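Local coordinates for DegQ (Legionella pneumophila, PDB 4YO1), which probably acts as a periplasmic serine endopeptidase of the HtrA type, here as a piece holding the trypsin-like protease domain and the first PDZ domain, at residues Ser284-Asn287 against Gln288-Ala292; Lys27-Met30 against Pro31-Asn35. The protein carries 1 engineered substitution. All blocks are in the same frame, centred on the assembly; numbering follows the deposited sequence.

Contact 1 (Ser284-Asn287 against Gln288-Ala292); sequences SQVN and QNSPA. With CD (cadmium ion), chain C.
A type II beta turn from Asn-287 to Ser-290 carries the chain of the PDZ domain out of strand 281-286 and into the short helix 291-294. The carbonyl oxygen of Asn-287 is its anchor. Ser-290 OG donates to Asn-287 O at 2.6 Å. The hydroxyl comes in close to the carbonyl plane, tilted 16° from it. The backbone closes the turn more loosely: Ser-290 N to Asn-287 O is a weak bond of 3.4 Å. Two donors from one residue thus hold this single oxygen. Ser-290 is also the N-cap of the helix, where its OG makes a weak hydrogen bond with Gln-293 N. A chi1 of 60° folds the hydroxyl back over the main chain of Ser-290, where it can meet both Asn-287 O and Gln-293 N. On the strand side, Val-286 CG1 lies 4.0 Å from Ser-290 OG, a loose apolar neighbour of the buried serine. The Val-286 side chain also rests on Gln-293 of the helix. The strand itself has a classic beta bulge, in which Ser-284 and Gln-285 both face Phe-260 of strand 259-263. At the exposed corner of the turn the side chain of Gln-288 bends at chi2 (-84°). Its NE2 end passes back over the Asn-287 backbone, 3.6 Å from Asn-287 C. The other end of the same amide holds a cadmium ion, which Asp-143 OD2 also binds. Gln-288 OE1 stands 2.6 Å from the metal.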
ATOM      1  N   SER A 284       9.186 -28.566  27.989  1.00 55.76           N
ATOM      2  CA  SER A 284      10.416 -28.167  27.324  1.00 56.11           C
ATOM      3  C   SER A 284      10.637 -26.651  27.305  1.00 57.12           C
ATOM      4  O   SER A 284      11.719 -26.182  26.936  1.00 56.69           O
ATOM      5  CB  SER A 284      10.425 -28.725  25.902  1.00 55.93           C
ATOM      6  OG  SER A 284       9.223 -28.404  25.221  1.00 56.04           O
ATOM      7  N   GLN A 285       9.605 -25.902  27.686  1.00 58.73           N
ATOM      8  CA  GLN A 285       9.673 -24.444  27.766  1.00 60.21           C
ATOM      9  C   GLN A 285       8.382 -23.821  28.312  1.00 62.87           C
ATOM     10  O   GLN A 285       7.284 -24.155  27.858  1.00 63.45           O
ATOM     11  CB  GLN A 285       9.989 -23.807  26.408  1.00 58.77           C
ATOM     12  CG  GLN A 285      10.020 -22.289  26.509  1.00 59.10           C
ATOM     13  CD  GLN A 285      10.426 -21.592  25.239  1.00 59.15           C
ATOM     14  OE1 GLN A 285      10.733 -22.226  24.231  1.00 60.76           O
ATOM     15  NE2 GLN A 285      10.432 -20.269  25.279  1.00 58.50           N
ATOM     16  N   VAL A 286       8.522 -22.913  29.277  1.00 64.36           N
ATOM     17  CA  VAL A 286       7.384 -22.148  29.762  1.00 66.59           C
ATOM     18  C   VAL A 286       7.534 -20.670  29.426  1.00 70.72           C
ATOM     19  O   VAL A 286       8.424 -19.994  29.944  1.00 72.23           O
ATOM     20  CB  VAL A 286       7.229 -22.277  31.271  1.00 65.66           C
ATOM     21  CG1 VAL A 286       5.993 -21.536  31.730  1.00 66.15           C
ATOM     22  CG2 VAL A 286       7.153 -23.731  31.662  1.00 65.28           C
ATOM     23  N   ASN A 287       6.658 -20.167  28.566  1.00 72.95           N
ATOM     24  CA  ASN A 287       6.724 -18.770  28.165  1.00 75.61           C
ATOM     25  C   ASN A 287       6.354 -17.820  29.300  1.00 78.46           C
ATOM     26  O   ASN A 287       5.426 -18.074  30.075  1.00 80.40           O
ATOM     27  CB  ASN A 287       5.889 -18.532  26.909  1.00 76.21           C
ATOM     28  CG  ASN A 287       6.464 -19.251  25.699  1.00 77.21           C
ATOM     29  OD1 ASN A 287       7.253 -20.187  25.839  1.00 77.75           O
ATOM     30  ND2 ASN A 287       6.082 -18.808  24.506  1.00 77.68           N
ATOM     31  N   GLN A 288       7.115 -16.736  29.407  1.00 78.53           N
ATOM     32  CA  GLN A 288       7.016 -15.848  30.554  1.00 81.57           C
ATOM     33  C   GLN A 288       5.675 -15.140  30.671  1.00 81.39           C
ATOM     34  O   GLN A 288       5.097 -14.726  29.667  1.00 80.73           O
ATOM     35  CB  GLN A 288       8.215 -14.877  30.608  1.00 84.89           C
ATOM     36  CG  GLN A 288       8.350 -13.920  29.405  1.00 88.54           C
ATOM     37  CD  GLN A 288       9.076 -14.528  28.201  1.00 89.17           C
ATOM     38  OE1 GLN A 288       9.584 -13.778  27.369  1.00 90.01           O
ATOM     39  NE2 GLN A 288       9.160 -15.838  28.102  1.00 89.34           N
ATOM     40  N   ASN A 289       5.180 -15.024  31.903  1.00 82.57           N
ATOM     41  CA  ASN A 289       3.892 -14.389  32.211  1.00 82.97           C
ATOM     42  C   ASN A 289       2.660 -15.038  31.574  1.00 81.68           C
ATOM     43  O   ASN A 289       1.612 -14.406  31.443  1.00 82.46           O
ATOM     44  CB  ASN A 289       3.922 -12.884  31.923  1.00 84.95           C
ATOM     45  CG  ASN A 289       4.744 -12.114  32.933  1.00 87.29           C
ATOM     46  OD1 ASN A 289       4.842 -12.499  34.099  1.00 88.82           O
ATOM     47  ND2 ASN A 289       5.344 -11.016  32.491  1.00 87.87           N
ATOM     48  N   SER A 290       2.796 -16.302  31.187  1.00 78.19           N
ATOM     49  CA  SER A 290       1.675 -17.084  30.686  1.00 75.51           C
ATOM     50  C   SER A 290       0.917 -17.635  31.897  1.00 74.58           C
ATOM     51  O   SER A 290       1.448 -17.631  33.004  1.00 74.55           O
ATOM     52  CB  SER A 290       2.200 -18.227  29.816  1.00 74.29           C
ATOM     53  OG  SER A 290       3.060 -19.084  30.549  1.00 74.06           O
ATOM     54  N   PRO A 291      -0.320 -18.119  31.703  1.00 74.76           N
ATOM     55  CA  PRO A 291      -1.056 -18.626  32.870  1.00 74.33           C
ATOM     56  C   PRO A 291      -0.350 -19.759  33.621  1.00 72.89           C
ATOM     57  O   PRO A 291      -0.478 -19.853  34.843  1.00 73.69           O
ATOM     58  CB  PRO A 291      -2.358 -19.134  32.258  1.00 74.42           C
ATOM     59  CG  PRO A 291      -2.524 -18.342  31.029  1.00 74.38           C
ATOM     60  CD  PRO A 291      -1.149 -18.144  30.485  1.00 74.12           C
ATOM     61  N   ALA A 292       0.391 -20.599  32.908  1.00 70.09           N
ATOM     62  CA  ALA A 292       1.062 -21.724  33.547  1.00 68.76           C
ATOM     63  C   ALA A 292       2.302 -21.294  34.332  1.00 68.14           C
ATOM     64  O   ALA A 292       2.597 -21.850  35.389  1.00 68.44           O
ATOM     65  CB  ALA A 292       1.417 -22.774  32.527  1.00 67.02           C
TER
HETATM   66 CD    CD C 402       9.754 -12.159  25.341  1.00135.38          CD

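Contact 2 (Lys27-Met30 against Pro31-Asn35); sequences KNAM and PAIVN
Met-30 O accepts a backbone hydrogen bond from Ile-33 N at 2.8 Å, with an N-H...O angle of 159°. One residue earlier, Ala-32 N donates to Ala-29 O at 3.2 Å. Both bonds join residues three apart, so the chain is wound as a 3-10 turn where helix 23-29 runs out. Pro-31 sits inside this turn and has no N-H to give. Its CD packs instead against the last turn of the helix, with the Lys-27 O to Pro-31 CD distance at 3.3 Å. Asn-28 O lies equally near, 3.3 Å from Pro-31 CD. The same ring carbon is 3.4 Å from Met-30 CB, so the proline edge is held between helix carbonyls and the start of the methionine side chain. The turn delivers the chain into strand 33-40 of the first beta-barrel of the trypsin-like protease domain. There Ala-32 and Val-34 pair through their backbones with Ile-80 and Gly-78 of strand 74-82. Ile-33 points back toward the helix end. With CG1 anti to the carbonyl carbon (chi1 -72°), its CD1 reaches the Ala-29 backbone and lies 4.4 Å from Ala-29 CB. Ala-29 and Met-30 also touch Ile-154 of strand 150-155 in the second barrel, while the chain itself goes on into the first. At the exposed face of the helix, Lys-27 points away from the turn, and its NZ forms a salt bridge with Glu-146 OE2 of the second subunit.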
ATOM      1  N   LYS A  27      20.317  -4.058   1.545  1.00 58.63           N
ATOM      2  CA  LYS A  27      21.536  -4.648   0.999  1.00 61.11           C
ATOM      3  C   LYS A  27      22.062  -5.676   1.980  1.00 57.43           C
ATOM      4  O   LYS A  27      22.428  -6.788   1.615  1.00 56.23           O
ATOM      5  CB  LYS A  27      22.590  -3.562   0.765  1.00 65.63           C
ATOM      6  CG  LYS A  27      23.063  -3.448  -0.673  1.00 69.62           C
ATOM      7  CD  LYS A  27      23.629  -2.064  -0.949  1.00 74.77           C
ATOM      8  CE  LYS A  27      24.199  -1.968  -2.354  1.00 80.06           C
ATOM      9  NZ  LYS A  27      24.686  -0.594  -2.672  1.00 84.55           N
ATOM     10  N   ASN A  28      22.062  -5.292   3.244  1.00 55.85           N
ATOM     11  CA  ASN A  28      22.552  -6.153   4.296  1.00 56.62           C
ATOM     12  C   ASN A  28      21.629  -7.336   4.602  1.00 54.39           C
ATOM     13  O   ASN A  28      22.091  -8.431   4.899  1.00 54.34           O
ATOM     14  CB  ASN A  28      22.798  -5.309   5.537  1.00 58.08           C
ATOM     15  CG  ASN A  28      23.605  -4.056   5.229  1.00 61.73           C
ATOM     16  OD1 ASN A  28      23.314  -2.971   5.737  1.00 62.45           O
ATOM     17  ND2 ASN A  28      24.623  -4.202   4.384  1.00 63.92           N
ATOM     18  N   ALA A  29      20.325  -7.114   4.525  1.00 53.11           N
ATOM     19  CA  ALA A  29      19.367  -8.188   4.737  1.00 50.71           C
ATOM     20  C   ALA A  29      19.409  -9.224   3.621  1.00 52.74           C
ATOM     21  O   ALA A  29      19.439 -10.417   3.899  1.00 52.48           O
ATOM     22  CB  ALA A  29      17.976  -7.626   4.873  1.00 48.59           C
ATOM     23  N   MET A  30      19.423  -8.764   2.369  1.00 56.32           N
ATOM     24  CA  MET A  30      19.345  -9.642   1.187  1.00 60.15           C
ATOM     25  C   MET A  30      20.014 -11.028   1.222  1.00 62.77           C
ATOM     26  O   MET A  30      19.336 -12.022   0.961  1.00 64.61           O
ATOM     27  CB  MET A  30      19.770  -8.908  -0.095  1.00 64.55           C
ATOM     28  CG  MET A  30      18.734  -7.952  -0.632  1.00 64.41           C
ATOM     29  SD  MET A  30      17.099  -8.452  -0.107  1.00 73.37           S
ATOM     30  CE  MET A  30      16.463  -6.882   0.475  1.00156.71           C
ATOM     31  N   PRO A  31      21.329 -11.104   1.523  1.00 62.86           N
ATOM     32  CA  PRO A  31      22.036 -12.389   1.422  1.00 63.66           C
ATOM     33  C   PRO A  31      21.375 -13.556   2.158  1.00 60.96           C
ATOM     34  O   PRO A  31      21.461 -14.697   1.705  1.00 62.88           O
ATOM     35  CB  PRO A  31      23.392 -12.083   2.066  1.00 65.69           C
ATOM     36  CG  PRO A  31      23.593 -10.645   1.842  1.00 66.52           C
ATOM     37  CD  PRO A  31      22.234 -10.033   1.981  1.00 64.15           C
ATOM     38  N   ALA A  32      20.720 -13.262   3.274  1.00 56.86           N
ATOM     39  CA  ALA A  32      20.130 -14.288   4.122  1.00 53.57           C
ATOM     40  C   ALA A  32      18.817 -14.810   3.564  1.00 50.70           C
ATOM     41  O   ALA A  32      18.289 -15.819   4.038  1.00 49.56           O
ATOM     42  CB  ALA A  32      19.904 -13.732   5.507  1.00 51.22           C
ATOM     43  N   ILE A  33      18.274 -14.109   2.576  1.00 49.47           N
ATOM     44  CA  ILE A  33      16.983 -14.484   2.027  1.00 47.57           C
ATOM     45  C   ILE A  33      17.173 -15.458   0.889  1.00 49.31           C
ATOM     46  O   ILE A  33      17.964 -15.222  -0.019  1.00 51.71           O
ATOM     47  CB  ILE A  33      16.174 -13.268   1.570  1.00 46.57           C
ATOM     48  CG1 ILE A  33      15.679 -12.499   2.787  1.00 44.13           C
ATOM     49  CG2 ILE A  33      14.976 -13.702   0.746  1.00 46.50           C
ATOM     50  CD1 ILE A  33      16.652 -11.496   3.296  1.00 45.48           C
ATOM     51  N   VAL A  34      16.462 -16.573   0.952  1.00 49.86           N
ATOM     52  CA  VAL A  34      16.648 -17.612  -0.049  1.00 55.05           C
ATOM     53  C   VAL A  34      15.384 -17.859  -0.863  1.00 56.59           C
ATOM     54  O   VAL A  34      14.287 -17.431  -0.485  1.00 55.09           O
ATOM     55  CB  VAL A  34      17.104 -18.952   0.586  1.00 55.24           C
ATOM     56  CG1 VAL A  34      18.324 -18.739   1.479  1.00 55.48           C
ATOM     57  CG2 VAL A  34      15.970 -19.597   1.370  1.00 53.26           C
ATOM     58  N   ASN A  35      15.555 -18.538  -1.990  1.00 59.23           N
ATOM     59  CA  ASN A  35      14.424 -19.054  -2.737  1.00 59.68           C
ATOM     60  C   ASN A  35      14.277 -20.530  -2.439  1.00 61.98           C
ATOM     61  O   ASN A  35      15.269 -21.238  -2.263  1.00 64.16           O
ATOM     62  CB  ASN A  35      14.583 -18.834  -4.240  1.00 60.98           C
ATOM     63  CG  ASN A  35      13.410 -19.394  -5.027  1.00 61.33           C
ATOM     64  OD1 ASN A  35      13.420 -20.546  -5.458  1.00 63.84           O
ATOM     65  ND2 ASN A  35      12.373 -18.596  -5.170  1.00 59.97           N
TER

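In the fold
Contacts 1 and 2 are both local links between a helix and a strand, but in reverse order. Contact 1 leaves a strand for a helix in the PDZ domain; contact 2 leaves a helix for a strand in the protease domain. They lie on opposite sides of the chain's centre, with their own centres about 33 Å apart, and do not touch. Contact 1 is a surface corner: a serine hydroxyl assists its turn, and a glutamine shares a metal with the protease domain. Contact 2 is partly buried. Its turn relies on backbone bonds and apolar side chains, while the charged lysine turns to a neighbouring subunit.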